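Local coordinates for protein PfVFT1 (Plasmodium falciparum, PDB 5JKQ) that probably binds a small solute between the two lobes of a Venus flytrap fold, like a solute-binding protein, though its ligand is not established, at residues 180-192 with 261-273. The protein carries 3 engineered substitutions. Residues are numbered along the deposited sequence; the frame is centred on the assembly and turned at random.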
loop_
_atom_site.group_PDB
_atom_site.type_symbol
_atom_site.label_atom_id
_atom_site.label_comp_id
_atom_site.label_asym_id
_atom_site.label_seq_id
_atom_site.Cartn_x
_atom_site.Cartn_y
_atom_site.Cartn_z
ATOM N N LYS A 180 -11.984 -8.004 4.874
ATOM C CA LYS A 180 -13.248 -8.482 5.412
ATOM C C LYS A 180 -13.338 -9.997 5.287
ATOM O O LYS A 180 -12.700 -10.600 4.422
ATOM C CB LYS A 180 -14.421 -7.808 4.699
ATOM C CG LYS A 180 -14.327 -6.290 4.702
ATOM C CD LYS A 180 -15.560 -5.652 4.096
ATOM C CE LYS A 180 -15.407 -4.145 3.981
ATOM N NZ LYS A 180 -15.145 -3.497 5.297
ATOM N N ILE A 181 -14.119 -10.603 6.172
ATOM C CA ILE A 181 -14.289 -12.049 6.197
ATOM C C ILE A 181 -15.762 -12.379 6.031
ATOM O O ILE A 181 -16.581 -11.997 6.866
ATOM C CB ILE A 181 -13.761 -12.663 7.516
ATOM C CG1 ILE A 181 -12.266 -12.369 7.672
ATOM C CG2 ILE A 181 -14.007 -14.173 7.551
ATOM C CD1 ILE A 181 -11.704 -12.721 9.032
HETATM N N MSE A 182 -16.102 -13.075 4.951
HETATM C CA MSE A 182 -17.472 -13.529 4.768
HETATM C C MSE A 182 -17.587 -15.011 5.109
HETATM O O MSE A 182 -16.716 -15.817 4.773
HETATM C CB MSE A 182 -17.965 -13.253 3.347
HETATM C CG MSE A 182 -17.170 -13.862 2.221
HETATM SE SE MSE A 182 -18.100 -13.516 0.531
HETATM C CE MSE A 182 -19.624 -14.696 0.789
ATOM N N ILE A 183 -18.669 -15.351 5.801
ATOM C CA ILE A 183 -18.865 -16.689 6.340
ATOM C C ILE A 183 -20.357 -16.978 6.481
ATOM O O ILE A 183 -21.163 -16.060 6.632
ATOM C CB ILE A 183 -18.160 -16.842 7.713
ATOM C CG1 ILE A 183 -18.278 -18.278 8.234
ATOM C CG2 ILE A 183 -18.728 -15.838 8.719
ATOM C CD1 ILE A 183 -17.435 -18.559 9.471
ATOM N N LEU A 184 -20.722 -18.254 6.418
ATOM C CA LEU A 184 -22.110 -18.658 6.602
ATOM C C LEU A 184 -22.557 -18.385 8.036
ATOM O O LEU A 184 -21.840 -18.698 8.986
ATOM C CB LEU A 184 -22.282 -20.139 6.267
ATOM C CG LEU A 184 -22.033 -20.512 4.805
ATOM C CD1 LEU A 184 -21.806 -22.007 4.660
ATOM C CD2 LEU A 184 -23.201 -20.061 3.942
ATOM N N LYS A 185 -23.740 -17.797 8.184
ATOM C CA LYS A 185 -24.282 -17.472 9.500
ATOM C C LYS A 185 -24.450 -18.704 10.379
ATOM O O LYS A 185 -24.402 -18.612 11.604
ATOM C CB LYS A 185 -25.637 -16.770 9.365
ATOM C CG LYS A 185 -25.549 -15.270 9.163
ATOM C CD LYS A 185 -26.623 -14.537 9.954
ATOM C CE LYS A 185 -26.366 -13.037 9.986
ATOM N NZ LYS A 185 -27.508 -12.286 10.566
ATOM N N GLU A 186 -24.648 -19.853 9.744
ATOM C CA GLU A 186 -24.975 -21.082 10.458
ATOM C C GLU A 186 -23.889 -21.497 11.451
ATOM O O GLU A 186 -24.162 -22.242 12.391
ATOM C CB GLU A 186 -25.228 -22.212 9.456
ATOM C CG GLU A 186 -24.037 -22.556 8.585
ATOM C CD GLU A 186 -24.408 -23.469 7.433
ATOM O OE1 GLU A 186 -25.134 -23.016 6.522
ATOM O OE2 GLU A 186 -23.978 -24.642 7.441
ATOM N N TYR A 187 -22.667 -21.012 11.250
ATOM C CA TYR A 187 -21.553 -21.362 12.130
ATOM C C TYR A 187 -21.547 -20.529 13.409
ATOM O O TYR A 187 -20.787 -20.813 14.334
ATOM C CB TYR A 187 -20.219 -21.199 11.398
ATOM C CG TYR A 187 -19.998 -22.231 10.319
ATOM C CD1 TYR A 187 -19.786 -23.563 10.643
ATOM C CD2 TYR A 187 -19.998 -21.875 8.979
ATOM C CE1 TYR A 187 -19.585 -24.513 9.663
ATOM C CE2 TYR A 187 -19.795 -22.819 7.990
ATOM C CZ TYR A 187 -19.591 -24.136 8.338
ATOM O OH TYR A 187 -19.388 -25.083 7.359
ATOM N N ASN A 188 -22.398 -19.509 13.457
ATOM C CA ASN A 188 -22.522 -18.652 14.633
ATOM C C ASN A 188 -21.220 -17.904 14.924
ATOM O O ASN A 188 -20.895 -17.625 16.077
ATOM C CB ASN A 188 -22.943 -19.483 15.852
ATOM C CG ASN A 188 -23.547 -18.637 16.963
ATOM O OD1 ASN A 188 -24.129 -17.579 16.714
ATOM N ND2 ASN A 188 -23.413 -19.106 18.197
ATOM N N ILE A 189 -20.481 -17.590 13.861
ATOM C CA ILE A 189 -19.220 -16.860 13.962
ATOM C C ILE A 189 -19.351 -15.499 13.285
ATOM O O ILE A 189 -19.553 -15.425 12.072
ATOM C CB ILE A 189 -18.064 -17.647 13.311
ATOM C CG1 ILE A 189 -17.889 -18.998 14.006
ATOM C CG2 ILE A 189 -16.758 -16.857 13.375
ATOM C CD1 ILE A 189 -16.981 -19.957 13.264
ATOM N N ASN A 190 -19.237 -14.428 14.067
ATOM C CA ASN A 190 -19.339 -13.073 13.527
ATOM C C ASN A 190 -18.191 -12.160 13.960
ATOM O O ASN A 190 -18.275 -10.940 13.824
ATOM C CB ASN A 190 -20.681 -12.454 13.927
ATOM C CG ASN A 190 -21.007 -12.660 15.395
ATOM O OD1 ASN A 190 -20.492 -11.954 16.265
ATOM N ND2 ASN A 190 -21.880 -13.625 15.677
ATOM N N ASN A 191 -17.112 -12.750 14.461
ATOM C CA ASN A 191 -15.914 -11.980 14.781
ATOM C C ASN A 191 -14.651 -12.821 14.667
ATOM O O ASN A 191 -14.710 -14.045 14.547
ATOM C CB ASN A 191 -16.014 -11.372 16.186
ATOM C CG ASN A 191 -16.378 -12.392 17.247
ATOM O OD1 ASN A 191 -15.569 -13.244 17.609
ATOM N ND2 ASN A 191 -17.599 -12.298 17.760
ATOM N N LEU A 192 -13.509 -12.143 14.694
ATOM C CA LEU A 192 -12.213 -12.791 14.557
ATOM C C LEU A 192 -11.935 -13.735 15.726
ATOM O O LEU A 192 -11.258 -14.748 15.564
ATOM C CB LEU A 192 -11.114 -11.731 14.452
ATOM C CG LEU A 192 -9.689 -12.218 14.188
ATOM C CD1 LEU A 192 -9.597 -12.995 12.885
ATOM C CD2 LEU A 192 -8.729 -11.038 14.177
ATOM N N ASN A 261 -28.046 -12.942 1.045
ATOM C CA ASN A 261 -29.105 -12.973 2.050
ATOM C C ASN A 261 -28.576 -12.758 3.469
ATOM O O ASN A 261 -27.687 -13.474 3.931
ATOM C CB ASN A 261 -29.866 -14.302 1.977
ATOM C CG ASN A 261 -31.110 -14.316 2.855
ATOM O OD1 ASN A 261 -31.440 -13.324 3.505
ATOM N ND2 ASN A 261 -31.812 -15.443 2.868
ATOM N N GLU A 262 -29.131 -11.748 4.133
ATOM C CA GLU A 262 -28.811 -11.415 5.522
ATOM C C GLU A 262 -28.798 -12.630 6.446
ATOM O O GLU A 262 -27.949 -12.741 7.329
ATOM C CB GLU A 262 -29.826 -10.399 6.057
ATOM C CG GLU A 262 -29.233 -9.077 6.499
ATOM C CD GLU A 262 -30.295 -8.011 6.708
ATOM O OE1 GLU A 262 -30.347 -7.054 5.905
ATOM O OE2 GLU A 262 -31.080 -8.130 7.672
ATOM N N HIS A 263 -29.747 -13.535 6.237
ATOM C CA HIS A 263 -29.977 -14.637 7.161
ATOM C C HIS A 263 -29.059 -15.827 6.903
ATOM O O HIS A 263 -28.979 -16.743 7.722
ATOM C CB HIS A 263 -31.439 -15.082 7.074
ATOM C CG HIS A 263 -32.417 -13.962 7.247
ATOM N ND1 HIS A 263 -33.511 -13.794 6.425
ATOM C CD2 HIS A 263 -32.463 -12.950 8.145
ATOM C CE1 HIS A 263 -34.189 -12.727 6.810
ATOM N NE2 HIS A 263 -33.575 -12.197 7.852
ATOM N N LYS A 264 -28.362 -15.806 5.771
ATOM C CA LYS A 264 -27.520 -16.928 5.366
ATOM C C LYS A 264 -26.032 -16.597 5.427
ATOM O O LYS A 264 -25.211 -17.463 5.738
ATOM C CB LYS A 264 -27.889 -17.371 3.948
ATOM C CG LYS A 264 -29.302 -17.940 3.823
ATOM C CD LYS A 264 -29.410 -19.364 4.371
ATOM C CE LYS A 264 -29.094 -20.423 3.308
ATOM N NZ LYS A 264 -27.645 -20.521 2.955
ATOM N N ILE A 265 -25.686 -15.351 5.125
ATOM C CA ILE A 265 -24.289 -14.944 5.040
ATOM C C ILE A 265 -23.971 -13.859 6.056
ATOM O O ILE A 265 -24.808 -13.014 6.379
ATOM C CB ILE A 265 -23.941 -14.460 3.608
ATOM C CG1 ILE A 265 -23.707 -15.665 2.688
ATOM C CG2 ILE A 265 -22.713 -13.540 3.593
ATOM C CD1 ILE A 265 -22.420 -16.466 2.962
ATOM N N ASN A 266 -22.746 -13.921 6.565
ATOM C CA ASN A 266 -22.227 -12.948 7.509
ATOM C C ASN A 266 -20.971 -12.311 6.947
ATOM O O ASN A 266 -20.161 -12.995 6.328
ATOM C CB ASN A 266 -21.927 -13.626 8.844
ATOM C CG ASN A 266 -22.519 -12.888 10.020
ATOM O OD1 ASN A 266 -23.211 -13.479 10.847
ATOM N ND2 ASN A 266 -22.251 -11.591 10.106
ATOM N N VAL A 267 -20.814 -11.007 7.148
ATOM C CA VAL A 267 -19.586 -10.319 6.763
ATOM C C VAL A 267 -19.166 -9.340 7.856
ATOM O O VAL A 267 -19.933 -8.454 8.234
ATOM C CB VAL A 267 -19.743 -9.555 5.432
ATOM C CG1 VAL A 267 -18.382 -9.092 4.929
ATOM C CG2 VAL A 267 -20.413 -10.424 4.377
ATOM N N PHE A 268 -17.948 -9.511 8.359
ATOM C CA PHE A 268 -17.410 -8.630 9.389
ATOM C C PHE A 268 -15.985 -8.214 9.044
ATOM O O PHE A 268 -15.262 -8.937 8.355
ATOM C CB PHE A 268 -17.453 -9.311 10.761
ATOM C CG PHE A 268 -16.688 -10.604 10.828
ATOM C CD1 PHE A 268 -15.333 -10.608 11.114
ATOM C CD2 PHE A 268 -17.327 -11.816 10.615
ATOM C CE1 PHE A 268 -14.625 -11.795 11.181
ATOM C CE2 PHE A 268 -16.625 -13.006 10.680
ATOM C CZ PHE A 268 -15.272 -12.994 10.963
ATOM N N ASP A 269 -15.594 -7.037 9.523
ATOM C CA ASP A 269 -14.260 -6.502 9.282
ATOM C C ASP A 269 -13.289 -7.042 10.327
ATOM O O ASP A 269 -13.406 -6.731 11.512
ATOM C CB ASP A 269 -14.288 -4.969 9.311
ATOM C CG ASP A 269 -13.084 -4.343 8.627
ATOM O OD1 ASP A 269 -12.023 -4.999 8.544
ATOM O OD2 ASP A 269 -13.202 -3.186 8.172
ATOM N N SER A 270 -12.338 -7.860 9.885
ATOM C CA SER A 270 -11.334 -8.432 10.778
ATOM C C SER A 270 -10.392 -7.364 11.320
ATOM O O SER A 270 -9.739 -7.566 12.345
ATOM C CB SER A 270 -10.519 -9.504 10.055
ATOM O OG SER A 270 -9.724 -8.929 9.031
ATOM N N PHE A 271 -10.323 -6.241 10.608
ATOM C CA PHE A 271 -9.392 -5.153 10.907
ATOM C C PHE A 271 -7.938 -5.610 10.787
ATOM O O PHE A 271 -7.028 -4.949 11.284
ATOM C CB PHE A 271 -9.660 -4.575 12.302
ATOM C CG PHE A 271 -11.010 -3.928 12.439
ATOM C CD1 PHE A 271 -11.421 -2.966 11.534
ATOM C CD2 PHE A 271 -11.867 -4.284 13.469
ATOM C CE1 PHE A 271 -12.658 -2.366 11.652
ATOM C CE2 PHE A 271 -13.109 -3.685 13.592
ATOM C CZ PHE A 271 -13.503 -2.725 12.680
ATOM N N LEU A 272 -7.731 -6.746 10.124
ATOM C CA LEU A 272 -6.398 -7.169 9.715
ATOM C C LEU A 272 -6.048 -6.409 8.444
ATOM O O LEU A 272 -6.605 -6.678 7.380
ATOM C CB LEU A 272 -6.344 -8.682 9.487
ATOM C CG LEU A 272 -6.597 -9.550 10.724
ATOM C CD1 LEU A 272 -6.890 -10.988 10.319
ATOM C CD2 LEU A 272 -5.410 -9.493 11.684
ATOM N N LYS A 273 -5.133 -5.453 8.559
ATOM C CA LYS A 273 -4.911 -4.483 7.493
ATOM C C LYS A 273 -3.833 -4.896 6.500
ATOM O O LYS A 273 -2.926 -5.662 6.819
ATOM C CB LYS A 273 -4.545 -3.126 8.095
ATOM C CG LYS A 273 -5.543 -2.612 9.119
ATOM C CD LYS A 273 -6.958 -2.603 8.568
ATOM C CE LYS A 273 -7.936 -1.971 9.545
ATOM N NZ LYS A 273 -8.132 -0.521 9.285
#
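F268 and I181 meet because the first torsion of F268 (chi1 59°) sets its CG between its own backbone N and carbonyl carbon, laying the ring across the antiparallel partner strand, while I181 turns CG1 to the side of its backbone N (chi1 -61°) and brings CD1 to within 3.7 Å of F268 CE1, obliquely and on the same side as CB. I181 CB sits over one face, 4.1 Å from the F268 ring centroid, a CH-pi contact. The opposite face is covered by backbone: the N190–N191 peptide lies over it, with N190 O 3.4 Å from F268 CG. I183 CG2 closes in at the ring edge, so the phenyl is wedged between its neighbouring strand and the chain that leads from strand 175-184 into helix 192-201.

Beneath this, I181 and F268 exchange two backbone hydrogen bonds, as do I183 and N266; N266 N to I183 O is the shortest at 2.7 Å. K185 N adds a fifth bond, to K264 O, where the strand gives way to a 3-10 turn. Here the K185 chain crosses the end of N266 at about a right angle, its CE 3.3 Å from N266 OD1.

On the other face, M182 CB packs against V267 CG2 (3.9 Å), while its selenium-bearing chain rises toward helix 236-244. K180 NZ makes a long salt bridge to D269 OD2, 3.5 Å; D269 OD1 is occupied by S178 OG and, in an Asx turn, by F271 N.

Strand 265-281 runs on from here to pair with strand 168-170, in the bi-lobed architecture of a Venus flytrap protein. The chemistry implies a pairing held by five backbone hydrogen bonds and a ring clamped on both faces, with a long, partly exposed K180–D269 bridge alongside.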